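PDB 6A34: putative methylthioribose-1-phosphate isomerase from Pyrococcus horikoshii OT3, which probably catalyses the interconversion of 5-methylthioribose 1-phosphate and 5-methylthioribulose 1-phosphate, an isomerisation step of the methionine salvage pathway. Local coordinates for residues N21-M26 / K40-E45; G69-A74 / L131-A136; N147-H152 / T336-V341; G191-L196 / D218-K223; I249-D254 / I284-K289. All coordinates share one frame; numbering follows the deposited sequence.

Interaction 1: N21-M26 / K40-E45; sequences NKSVYM and KFSKVE
With chi1 at -63°, CG of Y25 lies anti to its carbonyl carbon, while K40 sets CG anti to the backbone N; on one face of an antiparallel sheet the two side chains therefore run alongside each other in the same direction. The K40 chain stays extended as far as CE and lays its methylenes by the tyrosine, CD coming 3.5 Å from CE2 of the Y25 ring. Long and flexible, lysine can offer this apolar stem and still carry its charge outward. The same ring makes a cation-pi contact with K20. An alanine at Y25 would remove the ring that the K40 methylenes and K20 share, and would probably leave this face of the hairpin less firmly held. On the opposite face, M26 and F41 cross at about a right angle in a Met-aromatic contact: SD of M26 approaches the ring edge, 3.8 Å from CE2 of F41. The soft thioether suits this spot, which A50 of helix 44-52 also adjoins. In the backbone, V24 and F41, whose side chains share this second face, form a hydrogen-bonded antiparallel pair. V24 N donates to F41 O at 2.9 Å, and F41 N returns the bond to V24 O at 2.9 Å, both donors lying in the carbonyl planes. Strands 23-27 and 38-41 are thus joined as a hairpin by a reciprocal pair of main-chain hydrogen bonds, whereas the side chains add chiefly apolar and sulfur-aromatic contacts.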
# COMPACT_ATOMS: atom_id res chain seq x y z
N ASN A 21 -39.95 -13.45 -3.06
CA ASN A 21 -41.16 -12.57 -3.20
C ASN A 21 -41.06 -11.61 -4.40
O ASN A 21 -41.33 -10.40 -4.26
CB ASN A 21 -41.36 -11.66 -1.99
CG ASN A 21 -41.26 -12.39 -0.68
OD1 ASN A 21 -40.43 -12.02 0.17
ND2 ASN A 21 -42.06 -13.44 -0.53
N LYS A 22 -40.63 -12.11 -5.56
CA LYS A 22 -40.55 -11.30 -6.79
C LYS A 22 -39.66 -10.08 -6.60
O LYS A 22 -39.84 -9.06 -7.26
CB LYS A 22 -41.95 -10.85 -7.22
CG LYS A 22 -42.98 -11.97 -7.33
CD LYS A 22 -44.24 -11.51 -8.02
CE LYS A 22 -45.07 -12.64 -8.61
NZ LYS A 22 -46.00 -13.21 -7.61
N SER A 23 -38.65 -10.19 -5.74
CA SER A 23 -37.73 -9.11 -5.50
C SER A 23 -36.28 -9.62 -5.41
O SER A 23 -36.00 -10.67 -4.77
CB SER A 23 -38.15 -8.37 -4.26
OG SER A 23 -39.35 -7.66 -4.50
N VAL A 24 -35.37 -8.89 -6.05
CA VAL A 24 -33.95 -9.14 -5.94
C VAL A 24 -33.40 -8.31 -4.78
O VAL A 24 -33.59 -7.10 -4.73
CB VAL A 24 -33.20 -8.84 -7.25
CG1 VAL A 24 -31.71 -9.12 -7.11
CG2 VAL A 24 -33.77 -9.62 -8.41
N TYR A 25 -32.75 -8.97 -3.82
CA TYR A 25 -32.17 -8.30 -2.65
C TYR A 25 -30.64 -8.36 -2.72
O TYR A 25 -30.12 -9.42 -2.89
CB TYR A 25 -32.62 -8.96 -1.35
CG TYR A 25 -34.11 -8.91 -1.05
CD1 TYR A 25 -35.01 -9.74 -1.71
CD2 TYR A 25 -34.61 -8.09 -0.04
CE1 TYR A 25 -36.36 -9.72 -1.41
CE2 TYR A 25 -35.96 -8.07 0.27
CZ TYR A 25 -36.85 -8.89 -0.41
OH TYR A 25 -38.19 -8.88 -0.12
N MET A 26 -29.96 -7.21 -2.56
CA MET A 26 -28.50 -7.10 -2.66
C MET A 26 -27.95 -6.32 -1.45
O MET A 26 -28.42 -5.21 -1.12
CB MET A 26 -28.05 -6.34 -3.91
CG MET A 26 -28.61 -6.88 -5.19
SD MET A 26 -27.93 -5.96 -6.57
CE MET A 26 -28.89 -6.57 -7.95
N LYS A 40 -33.70 -3.54 -1.98
CA LYS A 40 -34.83 -4.33 -2.48
C LYS A 40 -35.21 -3.79 -3.86
O LYS A 40 -35.54 -2.61 -3.98
CB LYS A 40 -36.01 -4.21 -1.52
CG LYS A 40 -37.23 -5.07 -1.83
CD LYS A 40 -38.05 -5.36 -0.58
CE LYS A 40 -39.24 -6.27 -0.79
NZ LYS A 40 -40.45 -5.51 -1.19
N PHE A 41 -35.07 -4.62 -4.90
CA PHE A 41 -35.27 -4.22 -6.27
C PHE A 41 -36.38 -5.07 -6.89
O PHE A 41 -36.29 -6.29 -6.86
CB PHE A 41 -33.97 -4.36 -7.07
CG PHE A 41 -32.82 -3.53 -6.56
CD1 PHE A 41 -32.94 -2.15 -6.42
CD2 PHE A 41 -31.62 -4.13 -6.20
CE1 PHE A 41 -31.88 -1.39 -5.94
CE2 PHE A 41 -30.57 -3.36 -5.71
CZ PHE A 41 -30.70 -2.00 -5.60
N SER A 42 -37.35 -4.39 -7.52
CA SER A 42 -38.62 -4.97 -7.96
C SER A 42 -38.83 -4.85 -9.48
O SER A 42 -39.81 -5.35 -9.98
CB SER A 42 -39.75 -4.32 -7.21
OG SER A 42 -39.48 -4.35 -5.80
N LYS A 43 -37.89 -4.23 -10.20
CA LYS A 43 -37.97 -4.08 -11.68
C LYS A 43 -36.61 -4.42 -12.30
O LYS A 43 -35.58 -4.23 -11.65
CB LYS A 43 -38.33 -2.65 -12.08
CG LYS A 43 -39.52 -2.05 -11.33
CD LYS A 43 -39.71 -0.56 -11.56
CE LYS A 43 -40.33 0.12 -10.35
NZ LYS A 43 -41.04 1.37 -10.72
N VAL A 44 -36.60 -4.88 -13.56
CA VAL A 44 -35.34 -5.38 -14.11
C VAL A 44 -34.38 -4.20 -14.30
O VAL A 44 -33.17 -4.39 -14.12
CB VAL A 44 -35.47 -6.28 -15.37
CG1 VAL A 44 -36.84 -6.90 -15.52
CG2 VAL A 44 -35.05 -5.59 -16.64
N GLU A 45 -34.94 -3.01 -14.57
CA GLU A 45 -34.18 -1.75 -14.75
C GLU A 45 -33.39 -1.41 -13.48
O GLU A 45 -32.24 -1.05 -13.58
CB GLU A 45 -35.08 -0.55 -15.05
CG GLU A 45 -35.74 -0.59 -16.42
CD GLU A 45 -36.95 -1.52 -16.54
OE1 GLU A 45 -37.55 -1.90 -15.48
OE2 GLU A 45 -37.28 -1.87 -17.69

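Interaction 2: G69-A74 / L131-A136; sequences GLALYA and LIVQEA
Two long helices, 59-76 and 125-157, pass each other in the helical part of the chain, and their segments 69-74 and 131-136 run nearly antiparallel, at 154° between their N-to-C directions. The axes approach to 8.3 Å, a close spacing that small residues make possible. A71 lies opposite V133, with the CA atoms of A71 and V133 just 4.5 Å apart. A methyl group suffices here: CB of A71 meets CB of A136 at 3.9 Å, and CG2 of V133 lies alongside the same alanine methyl. I132, one residue before V133, is beta-branched. Its CG2, anti to the backbone N, reaches across to the backbone of the other helix and comes 3.6 Å from L70 O, while the same methyl touches CB of A74 at 4.0 Å. This is alanine-rich helix-helix packing within a bundle, for helices 82-97 and 104-119 both pack against the L70 and I132 side of the pair: L70 meets F89 and L110, and I132 meets F89 and V117. No hydrogen bond passes between the two segments; their contact rests on methyls meeting methyls and backbone. Such side chains suit a buried face because they bring no polar group that would need a partner. Polar residues of the same turns are bonded elsewhere, E135 in a salt bridge with R112 and the Y73 hydroxyl in a hydrogen bond to the carbonyl of F85.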
# COMPACT_ATOMS: atom_id res chain seq x y z
N GLY A 69 -32.49 -11.25 -12.37
CA GLY A 69 -33.18 -10.21 -13.13
C GLY A 69 -34.12 -10.79 -14.17
O GLY A 69 -35.18 -10.22 -14.43
N LEU A 70 -33.73 -11.92 -14.76
CA LEU A 70 -34.60 -12.65 -15.68
C LEU A 70 -35.71 -13.40 -14.93
O LEU A 70 -36.81 -13.48 -15.41
CB LEU A 70 -33.75 -13.59 -16.53
CG LEU A 70 -32.77 -12.86 -17.45
CD1 LEU A 70 -31.87 -13.85 -18.15
CD2 LEU A 70 -33.53 -12.01 -18.48
N ALA A 71 -35.39 -13.98 -13.78
CA ALA A 71 -36.39 -14.61 -12.91
C ALA A 71 -37.46 -13.57 -12.58
O ALA A 71 -38.64 -13.82 -12.75
CB ALA A 71 -35.74 -15.15 -11.66
N LEU A 72 -37.01 -12.39 -12.15
CA LEU A 72 -37.89 -11.28 -11.83
C LEU A 72 -38.76 -10.97 -13.05
O LEU A 72 -39.98 -10.85 -12.93
CB LEU A 72 -37.09 -10.06 -11.37
CG LEU A 72 -37.93 -8.83 -11.03
CD1 LEU A 72 -38.67 -9.03 -9.72
CD2 LEU A 72 -37.08 -7.59 -10.93
N TYR A 73 -38.14 -10.89 -14.23
CA TYR A 73 -38.88 -10.64 -15.44
C TYR A 73 -39.97 -11.70 -15.60
O TYR A 73 -41.12 -11.37 -15.94
CB TYR A 73 -37.99 -10.62 -16.68
CG TYR A 73 -38.84 -10.58 -17.91
CD1 TYR A 73 -39.51 -9.41 -18.27
CD2 TYR A 73 -39.04 -11.72 -18.66
CE1 TYR A 73 -40.38 -9.39 -19.36
CE2 TYR A 73 -39.90 -11.72 -19.75
CZ TYR A 73 -40.57 -10.55 -20.10
OH TYR A 73 -41.40 -10.59 -21.18
N ALA A 74 -39.61 -12.97 -15.40
CA ALA A 74 -40.53 -14.08 -15.64
C ALA A 74 -41.77 -13.99 -14.71
O ALA A 74 -42.89 -14.24 -15.15
CB ALA A 74 -39.80 -15.39 -15.46
N LEU A 131 -38.94 -22.65 -15.50
CA LEU A 131 -37.61 -23.05 -15.86
C LEU A 131 -36.62 -21.89 -15.63
O LEU A 131 -35.53 -22.12 -15.09
CB LEU A 131 -37.60 -23.48 -17.32
CG LEU A 131 -38.08 -24.91 -17.57
CD1 LEU A 131 -38.31 -25.12 -19.06
CD2 LEU A 131 -37.10 -25.93 -17.02
N ILE A 132 -37.00 -20.68 -16.04
CA ILE A 132 -36.16 -19.51 -15.89
C ILE A 132 -35.85 -19.30 -14.42
O ILE A 132 -34.72 -19.05 -14.07
CB ILE A 132 -36.85 -18.26 -16.46
CG1 ILE A 132 -36.93 -18.30 -17.98
CG2 ILE A 132 -36.18 -17.00 -15.95
CD1 ILE A 132 -37.89 -17.29 -18.54
N VAL A 133 -36.89 -19.33 -13.57
CA VAL A 133 -36.73 -19.03 -12.17
C VAL A 133 -35.82 -20.11 -11.56
O VAL A 133 -34.90 -19.80 -10.77
CB VAL A 133 -38.09 -18.93 -11.44
CG1 VAL A 133 -37.92 -18.87 -9.92
CG2 VAL A 133 -38.92 -17.75 -11.94
N GLN A 134 -36.09 -21.37 -11.94
CA GLN A 134 -35.37 -22.48 -11.41
C GLN A 134 -33.87 -22.34 -11.75
O GLN A 134 -33.03 -22.58 -10.90
CB GLN A 134 -35.95 -23.80 -11.94
CG GLN A 134 -35.14 -25.02 -11.52
CD GLN A 134 -35.78 -26.32 -11.96
OE1 GLN A 134 -36.47 -26.99 -11.19
NE2 GLN A 134 -35.55 -26.69 -13.20
N GLU A 135 -33.58 -22.02 -13.01
CA GLU A 135 -32.26 -21.81 -13.50
C GLU A 135 -31.52 -20.71 -12.71
O GLU A 135 -30.36 -20.90 -12.40
CB GLU A 135 -32.27 -21.45 -14.99
CG GLU A 135 -31.04 -21.96 -15.73
CD GLU A 135 -30.75 -23.45 -15.60
OE1 GLU A 135 -31.63 -24.20 -15.11
OE2 GLU A 135 -29.63 -23.88 -16.01
N ALA A 136 -32.19 -19.59 -12.41
CA ALA A 136 -31.56 -18.50 -11.67
C ALA A 136 -31.18 -18.97 -10.26
O ALA A 136 -30.09 -18.64 -9.77
CB ALA A 136 -32.45 -17.28 -11.64

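Interaction 3: N147-H152 / T336-V341; sequences NLRMGH and TDRGVV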
# COMPACT_ATOMS: atom_id res chain seq x y z
N ASN A 147 -18.35 -22.89 -3.08
CA ASN A 147 -17.65 -22.20 -2.01
C ASN A 147 -17.58 -23.10 -0.78
O ASN A 147 -16.55 -23.14 -0.10
CB ASN A 147 -18.28 -20.84 -1.72
CG ASN A 147 -18.13 -19.91 -2.89
OD1 ASN A 147 -17.25 -20.11 -3.74
ND2 ASN A 147 -18.96 -18.87 -2.94
N LEU A 148 -18.66 -23.84 -0.52
CA LEU A 148 -18.67 -24.73 0.62
C LEU A 148 -17.55 -25.77 0.50
O LEU A 148 -16.82 -26.03 1.45
CB LEU A 148 -20.03 -25.40 0.72
CG LEU A 148 -21.05 -24.69 1.58
CD1 LEU A 148 -22.41 -25.39 1.45
CD2 LEU A 148 -20.60 -24.67 3.03
N ARG A 149 -17.42 -26.37 -0.68
CA ARG A 149 -16.41 -27.38 -0.95
C ARG A 149 -15.01 -26.77 -0.82
O ARG A 149 -14.15 -27.33 -0.12
CB ARG A 149 -16.63 -27.99 -2.33
CG ARG A 149 -17.86 -28.89 -2.44
CD ARG A 149 -17.99 -29.60 -3.77
NE ARG A 149 -17.92 -28.74 -4.95
CZ ARG A 149 -18.97 -28.26 -5.61
NH1 ARG A 149 -20.18 -28.38 -5.08
NH2 ARG A 149 -18.81 -27.69 -6.80
N MET A 150 -14.77 -25.63 -1.48
CA MET A 150 -13.47 -24.95 -1.42
C MET A 150 -13.05 -24.75 0.04
O MET A 150 -11.92 -24.96 0.38
CB MET A 150 -13.52 -23.57 -2.07
CG MET A 150 -13.07 -23.52 -3.50
SD MET A 150 -13.43 -21.85 -4.14
CE MET A 150 -15.00 -22.10 -4.96
N GLY A 151 -13.97 -24.28 0.88
CA GLY A 151 -13.68 -23.94 2.26
C GLY A 151 -13.15 -25.13 3.03
O GLY A 151 -12.17 -25.01 3.78
N HIS A 152 -13.82 -26.28 2.85
CA HIS A 152 -13.48 -27.51 3.58
C HIS A 152 -12.18 -28.09 3.02
O HIS A 152 -11.35 -28.54 3.82
CB HIS A 152 -14.64 -28.53 3.57
CG HIS A 152 -15.82 -28.10 4.36
ND1 HIS A 152 -16.77 -27.23 3.85
CD2 HIS A 152 -16.18 -28.33 5.64
CE1 HIS A 152 -17.68 -26.98 4.78
NE2 HIS A 152 -17.34 -27.63 5.89
N THR A 336 -9.33 -25.82 -5.07
CA THR A 336 -10.50 -25.71 -5.93
C THR A 336 -11.70 -26.38 -5.26
O THR A 336 -11.58 -27.04 -4.24
CB THR A 336 -10.31 -26.33 -7.32
OG1 THR A 336 -10.53 -27.73 -7.20
CG2 THR A 336 -8.96 -26.03 -7.93
N ASP A 337 -12.86 -26.21 -5.89
CA ASP A 337 -14.12 -26.77 -5.38
C ASP A 337 -14.17 -28.27 -5.69
O ASP A 337 -15.14 -28.91 -5.30
CB ASP A 337 -15.33 -26.06 -5.99
CG ASP A 337 -15.41 -26.21 -7.50
OD1 ASP A 337 -14.45 -25.77 -8.19
OD2 ASP A 337 -16.42 -26.77 -7.97
N ARG A 338 -13.13 -28.82 -6.34
CA ARG A 338 -13.04 -30.27 -6.62
C ARG A 338 -11.72 -30.84 -6.09
O ARG A 338 -11.25 -31.82 -6.58
CB ARG A 338 -13.24 -30.53 -8.12
CG ARG A 338 -14.62 -30.15 -8.66
CD ARG A 338 -15.78 -30.91 -8.00
NE ARG A 338 -17.13 -30.62 -8.50
CZ ARG A 338 -18.28 -31.01 -7.91
NH1 ARG A 338 -18.26 -31.80 -6.85
NH2 ARG A 338 -19.44 -30.58 -8.37
N GLY A 339 -11.16 -30.22 -5.06
CA GLY A 339 -9.94 -30.71 -4.43
C GLY A 339 -8.75 -29.80 -4.70
O GLY A 339 -8.85 -28.84 -5.48
N VAL A 340 -7.64 -30.09 -4.00
CA VAL A 340 -6.46 -29.28 -4.04
C VAL A 340 -5.54 -29.87 -5.11
O VAL A 340 -5.34 -31.06 -5.09
CB VAL A 340 -5.74 -29.21 -2.70
CG1 VAL A 340 -4.54 -28.27 -2.79
CG2 VAL A 340 -6.65 -28.81 -1.55
N VAL A 341 -5.07 -29.02 -6.01
CA VAL A 341 -4.11 -29.32 -7.03
C VAL A 341 -2.70 -29.02 -6.50
O VAL A 341 -2.42 -27.94 -6.09
CB VAL A 341 -4.38 -28.49 -8.30
CG1 VAL A 341 -3.49 -28.92 -9.45
CG2 VAL A 341 -5.84 -28.54 -8.71
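The tight part of the contact is made by M150 and by the grip of R149 on the buried D337. CG of M150 sits 3.6 Å from the backbone N of D337, while its CE rests by the D337 CB; an unbranched, bendable side chain can follow this turn, and P280 touches it as well. R149, bent at chi3 (-52°), holds D337 side-on with two nitrogens: NE gives a hydrogen bond to D337 O at 2.8 Å, in the guanidinium plane and on a lone pair, and NH2 forms a salt bridge with D337 OD2 at 2.8 Å through that oxygen's anti lone pair. Within the turn, T336 OG1 accepts from R338 N, an ST turn, and donates to G339 O. The solvent side belongs to the exposed R338. Arginine suits R149 because its edge bonds D337 while one face takes R338, which contributes its own flat face, centres 3.6 Å apart and planes at 11°. The carboxylate of D337 probably offsets the repulsion of the two like charges, which would otherwise disfavour this stack.

Interaction 4: G191-L196 / D218-K223; sequences GSLKLL and DGLNVK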
# COMPACT_ATOMS: atom_id res chain seq x y z
N GLY A 191 -11.89 -23.66 15.17
CA GLY A 191 -10.94 -23.18 16.19
C GLY A 191 -9.50 -23.11 15.69
O GLY A 191 -8.56 -23.00 16.47
N SER A 192 -9.28 -23.17 14.37
CA SER A 192 -7.94 -23.30 13.86
C SER A 192 -7.45 -21.96 13.28
O SER A 192 -6.28 -21.81 13.01
CB SER A 192 -7.83 -24.48 12.92
OG SER A 192 -8.49 -24.24 11.70
N LEU A 193 -8.30 -20.93 13.26
CA LEU A 193 -7.88 -19.60 12.83
C LEU A 193 -7.66 -18.68 14.02
O LEU A 193 -8.63 -18.11 14.56
CB LEU A 193 -8.92 -19.01 11.88
CG LEU A 193 -8.60 -17.60 11.40
CD1 LEU A 193 -7.47 -17.65 10.39
CD2 LEU A 193 -9.82 -16.95 10.80
N LYS A 194 -6.39 -18.47 14.39
CA LYS A 194 -6.06 -17.66 15.55
C LYS A 194 -6.05 -16.19 15.16
O LYS A 194 -6.30 -15.33 16.00
CB LYS A 194 -4.69 -18.01 16.15
CG LYS A 194 -4.56 -19.47 16.57
CD LYS A 194 -5.66 -19.96 17.53
CE LYS A 194 -5.83 -21.47 17.50
NZ LYS A 194 -4.51 -22.15 17.39
N LEU A 195 -5.69 -15.91 13.91
CA LEU A 195 -5.52 -14.55 13.47
C LEU A 195 -5.51 -14.54 11.95
O LEU A 195 -4.85 -15.37 11.34
CB LEU A 195 -4.21 -13.98 14.04
CG LEU A 195 -3.83 -12.59 13.52
CD1 LEU A 195 -4.79 -11.53 14.00
CD2 LEU A 195 -2.40 -12.22 13.92
N LEU A 196 -6.28 -13.60 11.37
CA LEU A 196 -6.29 -13.33 9.97
C LEU A 196 -5.69 -11.94 9.73
O LEU A 196 -6.35 -10.96 10.00
CB LEU A 196 -7.72 -13.38 9.45
CG LEU A 196 -7.86 -13.24 7.93
CD1 LEU A 196 -7.01 -14.26 7.20
CD2 LEU A 196 -9.31 -13.36 7.50
N ASP A 218 -18.50 -11.37 11.30
CA ASP A 218 -18.66 -12.75 11.69
C ASP A 218 -17.82 -13.10 12.91
O ASP A 218 -17.79 -14.27 13.29
CB ASP A 218 -18.36 -13.68 10.51
CG ASP A 218 -19.56 -13.86 9.59
OD1 ASP A 218 -20.70 -13.67 10.08
OD2 ASP A 218 -19.34 -14.22 8.38
N GLY A 219 -17.12 -12.13 13.51
CA GLY A 219 -16.33 -12.41 14.72
C GLY A 219 -15.03 -13.19 14.49
O GLY A 219 -14.49 -13.80 15.42
N LEU A 220 -14.47 -13.16 13.28
CA LEU A 220 -13.10 -13.70 13.09
C LEU A 220 -12.10 -12.75 13.78
O LEU A 220 -12.30 -11.55 13.80
CB LEU A 220 -12.79 -13.80 11.59
CG LEU A 220 -13.22 -15.09 10.91
CD1 LEU A 220 -14.74 -15.30 10.97
CD2 LEU A 220 -12.73 -15.09 9.46
N ASN A 221 -10.99 -13.29 14.32
CA ASN A 221 -9.94 -12.41 14.83
C ASN A 221 -9.07 -11.87 13.66
O ASN A 221 -8.37 -12.58 13.02
CB ASN A 221 -9.15 -13.12 15.93
CG ASN A 221 -8.04 -12.25 16.47
OD1 ASN A 221 -8.26 -11.06 16.66
ND2 ASN A 221 -6.86 -12.83 16.67
N VAL A 222 -9.02 -10.55 13.49
CA VAL A 222 -8.55 -9.93 12.28
C VAL A 222 -7.62 -8.77 12.66
O VAL A 222 -7.80 -8.15 13.73
CB VAL A 222 -9.81 -9.49 11.51
CG1 VAL A 222 -9.75 -8.10 10.96
CG2 VAL A 222 -10.24 -10.52 10.49
N LYS A 223 -6.62 -8.50 11.82
CA LYS A 223 -5.74 -7.37 11.97
C LYS A 223 -5.48 -6.74 10.61
O LYS A 223 -5.00 -7.42 9.68
CB LYS A 223 -4.43 -7.77 12.63
CG LYS A 223 -4.42 -7.69 14.15
CD LYS A 223 -3.05 -7.58 14.76
CE LYS A 223 -2.97 -8.29 16.10
NZ LYS A 223 -4.13 -8.00 16.96
O HOH W 1 -10.54 -16.13 14.20
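Backbone hydrogen bonds set the register of two parallel strands, with L196 paired to V222. L196 N donates to N221 O at 2.9 Å, nearly along the C=O axis, and K223 N returns to L196 O at 3.1 Å from above the carbonyl plane. A side chain adds a third bond: N221 holds CG anti to its backbone N (chi1 179°), which carries ND2 to K194 O at 2.6 Å, almost straight at 168° and in the plane of the amide. Asparagine suits this place, since its short carboxamide can donate to a carbonyl at the corner where the chain turns at K194. Water also joins the segments, donating to L193 O and accepting from N221 N. These strands belong to a beta-alpha-beta crossover, in which helix 206-217 links strand 193-199 to the outermost strand 222-225 of the parallel part of a Rossmann-like sheet. Apolar contacts fill the helix-covered side: CD2 of L193 meets CD2 of L220 at 3.7 Å, the two chains crossing at about a right angle, and CB of L196 lies 4.0 Å from CG2 of V222. Y215 of the connecting helix packs on L196, L220 and V222, so branched aliphatic residues suit this face. Elsewhere L195 turns its CD1 to ND2 of N221 and, at 3.9 Å, to CG of K223, whose side chain also packs on P317 of the second subunit.

Interaction 5: I249-D254 / I284-K289; sequences IVANGD and IDMELK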
# COMPACT_ATOMS: atom_id res chain seq x y z
N ILE A 249 -6.76 -18.31 -13.37
CA ILE A 249 -5.69 -19.27 -13.39
C ILE A 249 -5.60 -19.83 -14.80
O ILE A 249 -6.61 -20.17 -15.35
CB ILE A 249 -5.97 -20.37 -12.35
CG1 ILE A 249 -6.23 -19.77 -10.97
CG2 ILE A 249 -4.85 -21.41 -12.37
CD1 ILE A 249 -6.62 -20.75 -9.89
N VAL A 250 -4.39 -19.92 -15.37
CA VAL A 250 -4.24 -20.49 -16.69
C VAL A 250 -3.63 -21.91 -16.57
O VAL A 250 -3.48 -22.44 -15.48
CB VAL A 250 -3.44 -19.52 -17.57
CG1 VAL A 250 -4.15 -18.17 -17.73
CG2 VAL A 250 -2.05 -19.32 -17.05
N ALA A 251 -3.27 -22.52 -17.70
CA ALA A 251 -3.10 -23.98 -17.81
C ALA A 251 -1.88 -24.49 -17.04
O ALA A 251 -1.87 -25.66 -16.63
CB ALA A 251 -2.99 -24.41 -19.27
N ASN A 252 -0.84 -23.65 -16.90
CA ASN A 252 0.38 -24.08 -16.22
C ASN A 252 0.33 -23.66 -14.74
O ASN A 252 1.29 -23.82 -14.04
CB ASN A 252 1.62 -23.46 -16.86
CG ASN A 252 1.70 -21.96 -16.65
OD1 ASN A 252 0.72 -21.32 -16.25
ND2 ASN A 252 2.84 -21.38 -16.95
N GLY A 253 -0.78 -23.06 -14.31
CA GLY A 253 -0.94 -22.67 -12.91
C GLY A 253 -0.60 -21.21 -12.62
O GLY A 253 -0.95 -20.73 -11.54
N ASP A 254 0.05 -20.51 -13.56
CA ASP A 254 0.22 -19.04 -13.43
C ASP A 254 -1.18 -18.47 -13.19
O ASP A 254 -2.16 -19.01 -13.71
CB ASP A 254 0.86 -18.38 -14.66
CG ASP A 254 2.25 -18.87 -15.03
OD1 ASP A 254 2.85 -19.62 -14.24
OD2 ASP A 254 2.71 -18.54 -16.15
N ILE A 284 -10.38 -21.37 -13.93
CA ILE A 284 -9.23 -21.90 -14.62
C ILE A 284 -9.52 -21.84 -16.12
O ILE A 284 -10.43 -22.50 -16.61
CB ILE A 284 -8.90 -23.33 -14.14
CG1 ILE A 284 -8.74 -23.38 -12.63
CG2 ILE A 284 -7.69 -23.89 -14.86
CD1 ILE A 284 -8.81 -24.78 -12.08
N ASP A 285 -8.71 -21.04 -16.82
CA ASP A 285 -8.77 -20.84 -18.25
C ASP A 285 -7.68 -21.71 -18.88
O ASP A 285 -6.52 -21.29 -18.99
CB ASP A 285 -8.61 -19.36 -18.58
CG ASP A 285 -8.72 -18.99 -20.05
OD1 ASP A 285 -8.97 -19.88 -20.87
OD2 ASP A 285 -8.54 -17.79 -20.35
N MET A 286 -8.09 -22.90 -19.33
CA MET A 286 -7.19 -23.91 -19.88
C MET A 286 -6.81 -23.58 -21.34
O MET A 286 -5.92 -24.20 -21.90
CB MET A 286 -7.82 -25.31 -19.78
CG MET A 286 -6.83 -26.35 -19.31
SD MET A 286 -6.41 -26.18 -17.55
CE MET A 286 -7.01 -27.76 -16.96
N GLU A 287 -7.46 -22.56 -21.92
CA GLU A 287 -7.12 -22.06 -23.27
C GLU A 287 -5.75 -21.38 -23.28
O GLU A 287 -5.05 -21.47 -24.29
CB GLU A 287 -8.15 -21.04 -23.77
CG GLU A 287 -8.96 -21.53 -24.95
CD GLU A 287 -10.01 -22.57 -24.58
OE1 GLU A 287 -9.62 -23.69 -24.20
OE2 GLU A 287 -11.21 -22.23 -24.66
N LEU A 288 -5.40 -20.64 -22.21
CA LEU A 288 -4.11 -19.91 -22.15
C LEU A 288 -3.05 -20.82 -21.51
O LEU A 288 -3.31 -21.46 -20.51
CB LEU A 288 -4.27 -18.62 -21.34
CG LEU A 288 -5.35 -17.63 -21.79
CD1 LEU A 288 -5.31 -16.39 -20.91
CD2 LEU A 288 -5.19 -17.22 -23.25
N LYS A 289 -1.84 -20.83 -22.09
CA LYS A 289 -0.80 -21.77 -21.69
C LYS A 289 -0.03 -21.23 -20.48
O LYS A 289 0.43 -21.99 -19.64
CB LYS A 289 0.18 -22.02 -22.85
CG LYS A 289 -0.38 -22.81 -24.03
CD LYS A 289 0.63 -22.94 -25.18
CE LYS A 289 0.03 -23.30 -26.53
NZ LYS A 289 0.62 -22.55 -27.67
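Two segments run parallel from the I249-I284 pair, where D285 N donates to I249 O at 2.7 Å nearly along the C=O axis, and each then folds into a type I beta turn, V250 to G253 and D285 to L288. They form one edge of a small mixed sheet, with 284-285 as an outermost strand. Beyond the pair, A251 N donates to L288 O at 3.0 Å, so the bonding continues from the D285-L288 turn. The isoleucines share a face, CB of I249 lying 4.1 Å from CG1 of I284, and F353 of helix 345-354 packs on I284. The I249 side chain is about 8 Å from that of D247, probably the proton donor, so this edge lies close to the likely active site. V250 puts CG1 beside its backbone N (chi1 -60°), where it crosses L288 obliquely and touches CB of L288 at 3.6 Å. N252 turns its amide back over its own loop: OD1 accepts from D254 N in an Asx turn, and ND2 of N252 donates to OD2 of D254 at 3.0 Å, from above the carboxylate plane. A leucine at N252 would lose both amide bonds and would probably loosen the V250-G253 turn. A251 has only a methyl, which suits its cramped place, CB lying 3.2 Å from O of L288.

In the fold
From the N terminus, interaction 1 comes first, closing the short loop of the N-terminal hairpin. Interaction 2 follows in series, joining helix 59-76 to helix 125-157 across the intervening helices; the two touch where L72 packs on K22 and the S42-V44 corner. The same helix 125-157 runs on to interaction 3, some 28 Å away between centres, which spans by far the longest loop by bringing in 336-341 near the C-terminal end. Within that loop lie interaction 4, a crossover at one edge of the large sheet, and then interaction 5, on a separate small sheet. Helix 125-157 thus connects the helical part with the Rossmann-like part, while interactions 1 and 5 occupy opposite sides of the chain's centre.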